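PDB 4E21: 6-phosphogluconate dehydrogenase (Decarboxylating) from Geobacter metallireducens, which probably catalyses the NADP-dependent oxidative decarboxylation of 6-phosphogluconate in the pentose phosphate pathway. Local coordinates for residues F170-R182 and E190-P202. Residues are numbered along the deposited sequence; the frame is centred on the assembly and turned at random.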
loop_
_atom_site.group_PDB
_atom_site.type_symbol
_atom_site.label_atom_id
_atom_site.label_comp_id
_atom_site.label_asym_id
_atom_site.label_seq_id
_atom_site.Cartn_x
_atom_site.Cartn_y
_atom_site.Cartn_z
ATOM N N PHE B 170 -18.989 -30.238 18.224
ATOM C CA PHE B 170 -17.877 -29.703 17.442
ATOM C C PHE B 170 -17.184 -30.803 16.638
ATOM O O PHE B 170 -16.924 -30.637 15.440
ATOM C CB PHE B 170 -16.873 -28.989 18.340
ATOM C CG PHE B 170 -17.417 -27.760 18.985
ATOM C CD1 PHE B 170 -18.300 -26.944 18.301
ATOM C CD2 PHE B 170 -17.040 -27.411 20.270
ATOM C CE1 PHE B 170 -18.804 -25.800 18.899
ATOM C CE2 PHE B 170 -17.525 -26.264 20.859
ATOM C CZ PHE B 170 -18.412 -25.464 20.177
ATOM N N ARG B 171 -16.911 -31.932 17.292
ATOM C CA ARG B 171 -16.337 -33.087 16.613
ATOM C C ARG B 171 -17.098 -33.473 15.361
ATOM O O ARG B 171 -16.502 -33.709 14.308
ATOM C CB ARG B 171 -16.305 -34.275 17.547
ATOM C CG ARG B 171 -15.051 -34.341 18.351
ATOM C CD ARG B 171 -15.121 -35.493 19.311
ATOM N NE ARG B 171 -13.840 -36.179 19.313
ATOM C CZ ARG B 171 -12.800 -35.786 20.035
ATOM N NH1 ARG B 171 -12.906 -34.714 20.819
ATOM N NH2 ARG B 171 -11.662 -36.471 19.972
ATOM N N THR B 172 -18.418 -33.543 15.474
ATOM C CA THR B 172 -19.254 -33.895 14.331
ATOM C C THR B 172 -19.135 -32.855 13.232
ATOM O O THR B 172 -19.015 -33.194 12.052
ATOM C CB THR B 172 -20.731 -34.022 14.744
ATOM O OG1 THR B 172 -20.847 -35.078 15.692
ATOM C CG2 THR B 172 -21.633 -34.324 13.545
ATOM N N LEU B 173 -19.163 -31.588 13.632
ATOM C CA LEU B 173 -19.172 -30.470 12.705
ATOM C C LEU B 173 -17.825 -30.282 11.979
ATOM O O LEU B 173 -17.793 -29.905 10.816
ATOM C CB LEU B 173 -19.524 -29.208 13.467
ATOM C CG LEU B 173 -20.868 -28.531 13.191
ATOM C CD1 LEU B 173 -21.874 -29.463 12.604
ATOM C CD2 LEU B 173 -21.387 -27.852 14.459
ATOM N N ALA B 174 -16.730 -30.549 12.689
ATOM C CA ALA B 174 -15.375 -30.340 12.189
ATOM C C ALA B 174 -14.941 -31.456 11.214
ATOM O O ALA B 174 -15.571 -32.530 11.153
ATOM C CB ALA B 174 -14.398 -30.219 13.362
ATOM N N PRO B 175 -13.874 -31.201 10.441
ATOM C CA PRO B 175 -13.428 -32.135 9.392
ATOM C C PRO B 175 -12.828 -33.426 9.938
ATOM O O PRO B 175 -12.954 -34.456 9.291
ATOM C CB PRO B 175 -12.347 -31.341 8.650
ATOM C CG PRO B 175 -12.621 -29.894 8.975
ATOM C CD PRO B 175 -13.113 -29.936 10.397
ATOM N N GLY B 176 -12.214 -33.379 11.115
ATOM C CA GLY B 176 -11.466 -34.521 11.609
ATOM C C GLY B 176 -10.038 -34.550 11.085
ATOM O O GLY B 176 -9.752 -34.059 9.991
ATOM N N ILE B 177 -9.145 -35.141 11.869
ATOM C CA ILE B 177 -7.728 -35.148 11.563
ATOM C C ILE B 177 -7.424 -35.616 10.139
ATOM O O ILE B 177 -6.470 -35.139 9.517
ATOM C CB ILE B 177 -6.945 -36.016 12.571
ATOM C CG1 ILE B 177 -5.465 -35.647 12.557
ATOM C CG2 ILE B 177 -7.093 -37.485 12.239
ATOM C CD1 ILE B 177 -4.739 -36.153 13.777
ATOM N N GLY B 178 -8.245 -36.524 9.611
ATOM C CA GLY B 178 -7.982 -37.124 8.308
ATOM C C GLY B 178 -7.920 -36.170 7.128
ATOM O O GLY B 178 -7.379 -36.500 6.069
ATOM N N ALA B 179 -8.484 -34.982 7.315
ATOM C CA ALA B 179 -8.633 -33.990 6.253
ATOM C C ALA B 179 -7.306 -33.393 5.748
ATOM O O ALA B 179 -7.271 -32.781 4.696
ATOM C CB ALA B 179 -9.573 -32.874 6.722
ATOM N N ALA B 180 -6.225 -33.552 6.506
ATOM C CA ALA B 180 -4.913 -33.102 6.062
ATOM C C ALA B 180 -3.789 -33.857 6.787
ATOM O O ALA B 180 -3.933 -34.236 7.951
ATOM C CB ALA B 180 -4.767 -31.580 6.273
ATOM N N PRO B 181 -2.653 -34.062 6.112
ATOM C CA PRO B 181 -1.532 -34.761 6.758
ATOM C C PRO B 181 -1.038 -34.053 8.025
ATOM O O PRO B 181 -1.064 -32.831 8.096
ATOM C CB PRO B 181 -0.440 -34.754 5.669
ATOM C CG PRO B 181 -0.891 -33.695 4.694
ATOM C CD PRO B 181 -2.376 -33.780 4.697
ATOM N N ARG B 182 -0.560 -34.817 9.001
ATOM C CA ARG B 182 -0.131 -34.238 10.271
ATOM C C ARG B 182 1.170 -33.431 10.197
ATOM O O ARG B 182 2.122 -33.777 9.500
ATOM C CB ARG B 182 -0.061 -35.302 11.387
ATOM C CG ARG B 182 -1.375 -36.070 11.620
ATOM C CD ARG B 182 -1.309 -37.004 12.835
ATOM N NE ARG B 182 -1.113 -36.272 14.094
ATOM C CZ ARG B 182 -0.817 -36.837 15.266
ATOM N NH1 ARG B 182 -0.669 -38.151 15.349
ATOM N NH2 ARG B 182 -0.655 -36.093 16.358
ATOM N N GLU B 190 -1.378 -31.900 22.531
ATOM C CA GLU B 190 -2.758 -32.348 22.579
ATOM C C GLU B 190 -3.712 -31.190 22.313
ATOM O O GLU B 190 -3.337 -30.189 21.694
ATOM C CB GLU B 190 -3.051 -32.991 23.929
ATOM C CG GLU B 190 -2.524 -32.202 25.101
ATOM C CD GLU B 190 -2.147 -33.100 26.269
ATOM O OE1 GLU B 190 -1.889 -34.308 26.035
ATOM O OE2 GLU B 190 -2.101 -32.595 27.415
ATOM N N GLY B 191 -4.940 -31.318 22.795
ATOM C CA GLY B 191 -5.975 -30.383 22.422
ATOM C C GLY B 191 -6.574 -30.842 21.116
ATOM O O GLY B 191 -6.188 -31.887 20.597
ATOM N N THR B 192 -7.484 -30.038 20.572
ATOM C CA THR B 192 -8.300 -30.421 19.421
ATOM C C THR B 192 -7.871 -29.790 18.089
ATOM O O THR B 192 -8.493 -30.046 17.072
ATOM C CB THR B 192 -9.752 -29.979 19.653
ATOM O OG1 THR B 192 -9.810 -28.540 19.674
ATOM C CG2 THR B 192 -10.293 -30.541 20.998
ATOM N N ALA B 193 -6.837 -28.959 18.084
ATOM C CA ALA B 193 -6.495 -28.202 16.880
ATOM C C ALA B 193 -6.436 -29.067 15.612
ATOM O O ALA B 193 -6.881 -28.640 14.530
ATOM C CB ALA B 193 -5.205 -27.425 17.087
ATOM N N GLU B 194 -5.945 -30.301 15.753
ATOM C CA GLU B 194 -5.735 -31.187 14.597
ATOM C C GLU B 194 -7.020 -31.698 13.983
ATOM O O GLU B 194 -7.011 -32.285 12.898
ATOM C CB GLU B 194 -4.845 -32.373 14.957
ATOM C CG GLU B 194 -3.362 -32.051 15.020
ATOM C CD GLU B 194 -2.493 -33.302 15.088
ATOM O OE1 GLU B 194 -2.433 -33.909 16.181
ATOM O OE2 GLU B 194 -1.866 -33.671 14.061
ATOM N N LEU B 195 -8.122 -31.490 14.691
ATOM C CA LEU B 195 -9.422 -31.997 14.262
ATOM C C LEU B 195 -10.157 -30.959 13.410
ATOM O O LEU B 195 -11.154 -31.278 12.740
ATOM C CB LEU B 195 -10.269 -32.383 15.487
ATOM C CG LEU B 195 -10.137 -33.771 16.146
ATOM C CD1 LEU B 195 -8.716 -34.200 16.264
ATOM C CD2 LEU B 195 -10.784 -33.791 17.540
ATOM N N GLY B 196 -9.667 -29.714 13.447
ATOM C CA GLY B 196 -10.316 -28.625 12.744
ATOM C C GLY B 196 -11.304 -27.813 13.589
ATOM O O GLY B 196 -12.145 -27.099 13.053
ATOM N N TYR B 197 -11.200 -27.911 14.911
ATOM C CA TYR B 197 -11.882 -26.968 15.783
ATOM C C TYR B 197 -10.990 -26.618 16.962
ATOM O O TYR B 197 -10.094 -27.386 17.326
ATOM C CB TYR B 197 -13.264 -27.476 16.232
ATOM C CG TYR B 197 -13.244 -28.660 17.179
ATOM C CD1 TYR B 197 -13.047 -29.958 16.701
ATOM C CD2 TYR B 197 -13.445 -28.484 18.551
ATOM C CE1 TYR B 197 -13.036 -31.048 17.562
ATOM C CE2 TYR B 197 -13.447 -29.563 19.417
ATOM C CZ TYR B 197 -13.241 -30.842 18.914
ATOM O OH TYR B 197 -13.238 -31.916 19.768
ATOM N N LEU B 198 -11.216 -25.443 17.544
ATOM C CA LEU B 198 -10.268 -24.913 18.512
ATOM C C LEU B 198 -10.971 -23.964 19.435
ATOM O O LEU B 198 -11.630 -23.028 18.974
ATOM C CB LEU B 198 -9.182 -24.106 17.805
ATOM C CG LEU B 198 -7.786 -24.023 18.436
ATOM C CD1 LEU B 198 -7.124 -22.661 18.116
ATOM C CD2 LEU B 198 -7.745 -24.333 19.936
ATOM N N HIS B 199 -10.806 -24.188 20.732
ATOM C CA HIS B 199 -11.274 -23.248 21.740
ATOM C C HIS B 199 -10.202 -22.174 21.830
ATOM O O HIS B 199 -9.106 -22.417 22.337
ATOM C CB HIS B 199 -11.476 -23.946 23.091
ATOM C CG HIS B 199 -11.983 -23.045 24.161
ATOM N ND1 HIS B 199 -11.909 -23.360 25.500
ATOM C CD2 HIS B 199 -12.572 -21.826 24.097
ATOM C CE1 HIS B 199 -12.434 -22.381 26.214
ATOM N NE2 HIS B 199 -12.840 -21.433 25.385
ATOM N N CYS B 200 -10.515 -20.991 21.315
ATOM C CA CYS B 200 -9.499 -19.967 21.118
ATOM C C CYS B 200 -9.241 -19.104 22.341
ATOM O O CYS B 200 -8.175 -18.500 22.460
ATOM C CB CYS B 200 -9.891 -19.093 19.938
ATOM S SG CYS B 200 -9.773 -19.973 18.357
ATOM N N GLY B 201 -10.215 -19.039 23.251
ATOM C CA GLY B 201 -10.115 -18.143 24.391
ATOM C C GLY B 201 -11.474 -17.840 24.988
ATOM O O GLY B 201 -12.466 -18.491 24.651
ATOM N N PRO B 202 -11.533 -16.847 25.880
ATOM C CA PRO B 202 -12.813 -16.542 26.524
ATOM C C PRO B 202 -13.748 -15.847 25.539
ATOM O O PRO B 202 -13.438 -15.705 24.366
ATOM C CB PRO B 202 -12.412 -15.569 27.635
ATOM C CG PRO B 202 -11.196 -14.855 27.049
ATOM C CD PRO B 202 -10.442 -15.995 26.382
#
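The Y197 ring lies against the last turn of helix 167-173: one face takes a CH-pi contact from F170, whose CB sits 3.7 Å from the ring centroid, while CB of T192, from the same segment as Y197, lies over the rim of the opposite face. With chi1 at 69°, Y197 holds its ring between the two, and A174 CB, small enough to fit, approaches CD1 obliquely. The phenol OH is hydrogen-bonded to D167, which also forms a salt bridge with R171. L195 lends an apolar methyl, CD2, to a face of the R171 guanidinium, 3.7 Å from NH2. In the R182-E194 salt bridge, two N-H groups suit two oxygens: OE2 meets NE in the guanidinium plane at 2.7 Å. OE1, tilted from that plane, takes a more bent bond from NH2. The I177 side chain runs alongside E194. Between these ends, G176 N donates to L195 O (2.9 Å); glycine suits the positive phi of G176 and G196. R270 and R271 of the second subunit hydrogen-bond to the carbonyls of I177, A180 and P181. In the Rossmann-type domain, the contact ties the exit of helix 167-173 to 197-201, the sheet's outermost strand within this chain, beside strand 153-157, whose L154 touches F170 and Y197.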